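Local coordinates for acyl-CoA synthetase (AMP-forming)/AMP-acid ligase II-like protein (Dyadobacter fermentans, PDB 4GS5) that probably joins medium-chain fatty acids or related carboxylic acids to coenzyme A at the expense of ATP, as a member of the ATP-dependent AMP-binding enzyme family, at residues T58-M68 with S221-T229; V147-A158 with I168-S178. All coordinates share one frame; numbering follows the deposited sequence. Where two conformers were deposited one is given.

The two contacts illustrate how the place of a contact in a fold sets its chemistry. Contact 2 pairs neighbouring parallel strands of a beta-alpha-beta unit; its two segments, 147-158 and 168-178, lie only ten residues apart at their closest ends, and a run of backbone hydrogen bonds carries it between largely buried aliphatic side chains. Contact 1 brings together parts of the chain 153 residues apart, a helix and a short loop between two strands, and relies on a side-chain amide and small apolar groups. It buries 331 Å² against 847 Å² for contact 2. Both are partly buried, with exposed residues at their margins. The centres of contact 1 and contact 2 are about 25 Å apart, and they share no element.

Contact 1: T58-M68 with S221-T229; sequences TRAQLAASAAM and SGAVTNGQT. With EDO (1,2-ethanediol), chain X.
Gln-61 reaches across from the helix to the loop, its NE2 giving a nearly straight hydrogen bond (172°) to Val-224 O at 2.9 Å. The acceptor lies in the plane of the Gln-61 amide, whereas the donor is tilted from the Val-224 carbonyl plane. Asn-226 passes over the same side chain at about a right angle, the two amide planes 68° apart, with its OD1 2.9 Å from Gln-61 CG. Further along the helix the packing turns apolar: Ala-64 CB meets Ala-223 CB at 3.6 Å. Val-224 CG1 lies 3.5 Å from Ser-65 N and 3.8 Å from Met-68 CE, a selenomethionine methyl brought round by a bend at chi3 (-49°).

A capping box positions the glutamine: OE1 of Gln-61 accepts from Thr-58 N at 2.9 Å, while Gln-61 N donates back to Thr-58 OG1 at 3.1 Å. Both ends of the amide are thereby gripped, which fixes its flip. A leucine here would probably leave Val-224 O without this donor and Thr-58 N without its capping acceptor. On the loop side, Gly-222 O takes Thr-225 N and Gly-227 N from opposite faces, beside the type I' turn of Thr-225 to Gln-228, which Gln-228 N closes on Thr-225 O.

The loop joins strands 217-221 and 230-238, and helix 59-72, which it meets, also packs through Leu-62 and Ala-66 on helix 90-102 and through Leu-62 on strand 40-46.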
# COMPACT_ATOMS: atom_id res chain seq x y z
N THR A 58 -2.04 -17.59 13.29
CA THR A 58 -1.50 -18.32 14.43
C THR A 58 -1.03 -17.33 15.49
O THR A 58 -0.82 -16.14 15.19
CB THR A 58 -0.33 -19.25 14.03
OG1 THR A 58 0.83 -18.48 13.70
CG2 THR A 58 -0.72 -20.12 12.85
N ARG A 59 -0.88 -17.82 16.71
CA ARG A 59 -0.30 -17.02 17.79
C ARG A 59 1.12 -16.57 17.41
O ARG A 59 1.50 -15.41 17.61
CB ARG A 59 -0.26 -17.84 19.09
CG ARG A 59 0.19 -17.02 20.26
CD ARG A 59 0.52 -17.86 21.49
NE ARG A 59 0.65 -16.98 22.65
CZ ARG A 59 -0.38 -16.54 23.37
NH1 ARG A 59 -1.62 -16.93 23.07
NH2 ARG A 59 -0.17 -15.72 24.39
N ALA A 60 1.89 -17.50 16.85
CA ALA A 60 3.27 -17.23 16.49
C ALA A 60 3.39 -16.06 15.50
O ALA A 60 4.31 -15.22 15.60
CB ALA A 60 3.93 -18.49 15.93
N GLN A 61 2.45 -16.03 14.55
CA GLN A 61 2.38 -14.97 13.54
C GLN A 61 2.19 -13.61 14.19
O GLN A 61 2.90 -12.65 13.89
CB GLN A 61 1.17 -15.21 12.63
CG GLN A 61 1.41 -16.17 11.51
CD GLN A 61 0.24 -16.25 10.55
OE1 GLN A 61 -0.74 -16.93 10.82
NE2 GLN A 61 0.33 -15.54 9.43
N LEU A 62 1.17 -13.52 15.03
CA LEU A 62 0.83 -12.28 15.71
C LEU A 62 1.99 -11.80 16.60
O LEU A 62 2.31 -10.62 16.62
CB LEU A 62 -0.44 -12.46 16.55
CG LEU A 62 -1.69 -12.79 15.70
CD1 LEU A 62 -2.88 -13.18 16.56
CD2 LEU A 62 -2.05 -11.63 14.78
N ALA A 63 2.60 -12.74 17.33
CA ALA A 63 3.69 -12.40 18.23
C ALA A 63 4.92 -11.88 17.45
O ALA A 63 5.59 -10.95 17.89
CB ALA A 63 4.08 -13.61 19.10
N ALA A 64 5.21 -12.50 16.32
CA ALA A 64 6.33 -12.10 15.49
C ALA A 64 6.10 -10.69 14.96
O ALA A 64 7.00 -9.86 14.98
CB ALA A 64 6.52 -13.07 14.34
N SER A 65 4.88 -10.43 14.52
CA SER A 65 4.50 -9.13 13.96
C SER A 65 4.62 -8.00 14.98
O SER A 65 5.22 -6.96 14.71
CB SER A 65 3.08 -9.22 13.39
OG SER A 65 2.68 -8.01 12.82
N ALA A 66 4.03 -8.21 16.16
CA ALA A 66 4.18 -7.30 17.29
C ALA A 66 5.64 -7.03 17.63
O ALA A 66 6.02 -5.88 17.82
CB ALA A 66 3.47 -7.87 18.53
N ALA A 67 6.45 -8.09 17.77
CA ALA A 67 7.87 -7.89 18.06
C ALA A 67 8.61 -6.99 17.05
O ALA A 67 9.47 -6.20 17.45
CB ALA A 67 8.60 -9.24 18.24
N MSE A 68 8.27 -7.10 15.77
CA MSE A 68 8.93 -6.30 14.73
C MSE A 68 8.63 -4.83 14.92
O MSE A 68 9.51 -3.98 14.80
CB MSE A 68 8.42 -6.69 13.34
CG MSE A 68 8.85 -8.06 12.88
SE MSE A 68 8.35 -8.27 11.02
CE MSE A 68 6.50 -7.69 11.13
N SER A 221 9.02 -13.33 3.07
CA SER A 221 8.77 -14.46 3.95
C SER A 221 9.36 -14.15 5.32
O SER A 221 10.28 -13.34 5.43
CB SER A 221 9.34 -15.76 3.38
OG SER A 221 10.76 -15.77 3.45
N GLY A 222 8.83 -14.81 6.35
CA GLY A 222 9.27 -14.61 7.73
C GLY A 222 8.38 -15.38 8.70
O GLY A 222 7.46 -16.08 8.28
N ALA A 223 8.66 -15.27 9.99
CA ALA A 223 7.76 -15.84 10.99
C ALA A 223 6.34 -15.30 10.76
O ALA A 223 5.38 -16.04 10.97
CB ALA A 223 8.24 -15.55 12.40
N VAL A 224 6.20 -14.05 10.32
CA VAL A 224 4.85 -13.53 10.10
C VAL A 224 4.08 -14.25 8.99
O VAL A 224 2.85 -14.18 8.94
CB VAL A 224 4.78 -12.00 9.87
CG1 VAL A 224 5.15 -11.24 11.14
CG2 VAL A 224 5.63 -11.57 8.67
N THR A 225 4.79 -14.95 8.11
CA THR A 225 4.15 -15.76 7.07
C THR A 225 4.22 -17.27 7.31
O THR A 225 3.96 -18.06 6.40
CB THR A 225 4.73 -15.46 5.67
OG1 THR A 225 6.11 -15.87 5.61
CG2 THR A 225 4.61 -13.98 5.33
N ASN A 226 4.55 -17.68 8.53
CA ASN A 226 4.76 -19.09 8.83
C ASN A 226 5.85 -19.68 7.95
O ASN A 226 5.81 -20.85 7.56
CB ASN A 226 3.44 -19.87 8.69
CG ASN A 226 2.27 -19.14 9.33
OD1 ASN A 226 2.33 -18.74 10.50
ND2 ASN A 226 1.20 -18.94 8.56
N GLY A 227 6.83 -18.83 7.62
CA GLY A 227 7.99 -19.24 6.85
C GLY A 227 7.72 -19.51 5.38
O GLY A 227 8.63 -19.88 4.65
N GLN A 228 6.48 -19.32 4.96
CA GLN A 228 6.13 -19.51 3.56
C GLN A 228 6.32 -18.21 2.80
O GLN A 228 5.98 -17.13 3.30
CB GLN A 228 4.69 -19.99 3.42
CG GLN A 228 4.49 -21.48 3.66
CD GLN A 228 3.26 -21.99 2.96
OE1 GLN A 228 2.40 -21.21 2.54
NE2 GLN A 228 3.16 -23.31 2.82
N THR A 229 6.89 -18.28 1.60
CA THR A 229 7.14 -17.05 0.88
C THR A 229 5.87 -16.59 0.17
O THR A 229 5.13 -17.39 -0.39
CB THR A 229 8.32 -17.17 -0.11
OG1 THR A 229 7.86 -17.69 -1.35
CG2 THR A 229 9.41 -18.07 0.46
C1 EDO X . 12.69 -8.52 15.79
O1 EDO X . 12.28 -7.81 16.97
C2 EDO X . 11.44 -8.93 15.03
O2 EDO X . 11.80 -9.66 13.84

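Contact 2: V147-A158 with I168-S178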
# COMPACT_ATOMS: atom_id res chain seq x y z
N VAL A 147 -2.23 17.83 17.44
CA VAL A 147 -1.78 16.71 16.62
C VAL A 147 -0.47 16.07 17.13
O VAL A 147 -0.26 14.86 17.00
CB VAL A 147 -1.63 17.10 15.13
CG1 VAL A 147 -0.52 18.12 14.96
CG2 VAL A 147 -1.38 15.87 14.28
N ASP A 148 0.40 16.88 17.73
CA ASP A 148 1.66 16.35 18.23
C ASP A 148 1.50 15.47 19.50
O ASP A 148 2.37 14.66 19.81
CB ASP A 148 2.71 17.46 18.39
CG ASP A 148 3.26 17.92 17.04
OD1 ASP A 148 3.03 17.22 16.03
OD2 ASP A 148 3.92 18.97 16.98
N ARG A 149 0.37 15.61 20.19
CA ARG A 149 0.08 14.76 21.34
C ARG A 149 -0.04 13.28 20.94
O ARG A 149 -0.13 12.39 21.79
CB ARG A 149 -1.18 15.23 22.05
CG ARG A 149 -0.95 16.23 23.19
CD ARG A 149 -0.36 17.55 22.71
NE ARG A 149 -0.72 18.66 23.59
CZ ARG A 149 -1.00 19.88 23.16
NH1 ARG A 149 -1.33 20.84 24.02
NH2 ARG A 149 -0.95 20.16 21.87
N LEU A 150 -0.07 13.01 19.64
CA LEU A 150 -0.05 11.63 19.15
C LEU A 150 1.31 10.96 19.40
O LEU A 150 1.40 9.72 19.41
CB LEU A 150 -0.40 11.56 17.67
CG LEU A 150 -1.81 12.02 17.28
CD1 LEU A 150 -1.96 12.06 15.76
CD2 LEU A 150 -2.87 11.11 17.89
N GLY A 151 2.37 11.76 19.60
CA GLY A 151 3.71 11.22 19.83
C GLY A 151 4.43 10.76 18.57
O GLY A 151 5.38 11.39 18.09
N LYS A 152 3.98 9.64 18.02
CA LYS A 152 4.55 9.14 16.77
C LYS A 152 3.48 8.33 16.05
O LYS A 152 2.76 7.56 16.68
CB LYS A 152 5.86 8.38 17.03
CG LYS A 152 5.92 6.93 16.68
CD LYS A 152 7.39 6.40 16.61
CE LYS A 152 8.33 7.06 17.58
NZ LYS A 152 9.61 6.26 17.70
N VAL A 153 3.33 8.56 14.74
CA VAL A 153 2.18 8.04 14.01
C VAL A 153 2.57 7.00 12.96
O VAL A 153 3.47 7.24 12.13
CB VAL A 153 1.43 9.18 13.30
CG1 VAL A 153 0.27 8.63 12.48
CG2 VAL A 153 0.95 10.21 14.30
N LEU A 154 1.92 5.85 13.01
CA LEU A 154 2.04 4.87 11.94
C LEU A 154 0.76 4.88 11.11
O LEU A 154 -0.34 4.62 11.63
CB LEU A 154 2.32 3.48 12.50
CG LEU A 154 2.38 2.39 11.44
CD1 LEU A 154 3.56 2.60 10.53
CD2 LEU A 154 2.44 1.02 12.08
N LEU A 155 0.89 5.20 9.82
CA LEU A 155 -0.25 5.21 8.92
C LEU A 155 -0.38 3.90 8.16
O LEU A 155 0.61 3.36 7.69
CB LEU A 155 -0.14 6.38 7.93
CG LEU A 155 -0.17 7.79 8.54
CD1 LEU A 155 0.02 8.86 7.47
CD2 LEU A 155 -1.49 8.01 9.29
N GLY A 156 -1.61 3.39 8.04
CA GLY A 156 -1.93 2.27 7.17
C GLY A 156 -2.59 2.75 5.88
O GLY A 156 -2.30 3.85 5.42
N GLY A 157 -3.46 1.93 5.28
CA GLY A 157 -4.22 2.34 4.09
C GLY A 157 -3.37 2.74 2.87
O GLY A 157 -2.17 2.44 2.82
N ALA A 158 -3.98 3.41 1.89
CA ALA A 158 -3.29 3.74 0.63
C ALA A 158 -2.21 4.80 0.87
O ALA A 158 -2.31 5.57 1.82
CB ALA A 158 -4.30 4.21 -0.45
N ILE A 168 2.25 16.58 6.49
CA ILE A 168 3.05 15.71 7.33
C ILE A 168 4.51 16.16 7.34
O ILE A 168 5.15 16.11 8.39
CB ILE A 168 2.94 14.25 6.88
CG1 ILE A 168 1.56 13.70 7.25
CG2 ILE A 168 4.03 13.41 7.54
CD1 ILE A 168 1.20 12.41 6.56
N SER A 169 5.01 16.62 6.20
CA SER A 169 6.39 17.11 6.09
C SER A 169 6.68 18.23 7.06
O SER A 169 7.82 18.45 7.45
CB SER A 169 6.68 17.63 4.68
OG SER A 169 6.76 16.55 3.76
N ASP A 170 5.65 18.98 7.43
CA ASP A 170 5.85 20.11 8.33
C ASP A 170 5.59 19.83 9.81
O ASP A 170 5.70 20.75 10.64
CB ASP A 170 5.04 21.32 7.86
CG ASP A 170 5.94 22.43 7.40
OD1 ASP A 170 6.30 23.30 8.24
OD2 ASP A 170 6.32 22.43 6.21
N LEU A 171 5.27 18.58 10.15
CA LEU A 171 5.03 18.21 11.54
C LEU A 171 6.33 17.84 12.24
O LEU A 171 7.10 17.04 11.74
CB LEU A 171 4.06 17.02 11.62
CG LEU A 171 2.64 17.22 11.10
CD1 LEU A 171 1.84 15.91 11.18
CD2 LEU A 171 1.95 18.33 11.88
N ALA A 172 6.56 18.43 13.41
CA ALA A 172 7.69 18.08 14.26
C ALA A 172 7.39 16.81 15.05
O ALA A 172 7.42 16.81 16.29
CB ALA A 172 8.02 19.24 15.21
N MSE A 173 7.10 15.73 14.32
CA MSE A 173 6.69 14.46 14.91
C MSE A 173 6.92 13.34 13.91
O MSE A 173 6.51 13.46 12.76
CB MSE A 173 5.20 14.50 15.26
CG MSE A 173 4.63 13.14 15.55
SE MSE A 173 2.80 13.16 16.21
CE MSE A 173 1.95 13.85 14.60
N PRO A 174 7.53 12.23 14.35
CA PRO A 174 7.81 11.11 13.44
C PRO A 174 6.54 10.48 12.88
O PRO A 174 5.71 10.04 13.67
CB PRO A 174 8.55 10.09 14.32
CG PRO A 174 8.93 10.80 15.54
CD PRO A 174 8.00 11.95 15.72
N VAL A 175 6.41 10.45 11.55
CA VAL A 175 5.28 9.81 10.90
C VAL A 175 5.79 8.80 9.86
O VAL A 175 6.69 9.11 9.06
CB VAL A 175 4.38 10.85 10.19
CG1 VAL A 175 3.21 10.18 9.53
CG2 VAL A 175 3.88 11.90 11.20
N TYR A 176 5.22 7.59 9.88
CA TYR A 176 5.64 6.50 9.02
C TYR A 176 4.43 5.96 8.31
O TYR A 176 3.31 6.20 8.77
CB TYR A 176 6.27 5.37 9.84
CG TYR A 176 7.47 5.79 10.63
CD1 TYR A 176 8.75 5.73 10.08
CD2 TYR A 176 7.32 6.26 11.93
CE1 TYR A 176 9.85 6.13 10.81
CE2 TYR A 176 8.41 6.65 12.66
CZ TYR A 176 9.67 6.58 12.11
OH TYR A 176 10.75 6.98 12.86
N GLN A 177 4.64 5.25 7.20
CA GLN A 177 3.55 4.54 6.54
C GLN A 177 3.95 3.09 6.30
O GLN A 177 5.08 2.82 5.91
CB GLN A 177 3.12 5.22 5.22
CG GLN A 177 1.86 4.57 4.61
CD GLN A 177 1.10 5.48 3.66
OE1 GLN A 177 1.68 6.33 3.00
NE2 GLN A 177 -0.22 5.31 3.60
N SER A 178 3.02 2.17 6.56
CA SER A 178 3.27 0.73 6.43
C SER A 178 3.17 0.25 4.99
O SER A 178 2.39 0.78 4.20
CB SER A 178 2.21 -0.05 7.22
OG SER A 178 2.29 0.25 8.60
O HOH W 1 4.59 20.04 14.70
O HOH W 2 10.92 5.56 15.35
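With CG anti to the backbone N (chi1 166°) and a bend at chi3 (65°), the selenomethionine Met-173 turns its end against the 3-10 segment 147-150. There CE meets Val-147 CG2 and, 3.8 Å away, Val-153 CG2, while SE lies against Leu-150 CB. Gln-177 instead runs out extended from chi1 -173°, placing NE2 between two carbonyls: it donates to Gly-156 O at 3.1 Å and Ala-158 O at 2.8 Å, approaching each from above the carbonyl plane. Its OE1 accepts from Val-160 N, so the amide is held from both ends.

Strands 153-155 and 175-178 pair in parallel, Val-153 opposite Val-175 and Leu-155 opposite Gln-177. Val-153 O accepts from Tyr-176 N at 2.9 Å, and Leu-155 N donates to Tyr-176 O at 2.8 Å. Leu-155 CD1 and Ile-168 CD1 come tip to tip at 3.9 Å, tying helix 162-169 to the strand it follows. At the margin, one water bridges Lys-152 NZ, which also binds Leu-73 O, to Tyr-176 OH.

Backbone bonds thus set the strand register and an aliphatic contact joins the crossover helix to strand 153-155, while the amide of Gln-177 ties the turn after that strand to strand 175-180 through one side chain.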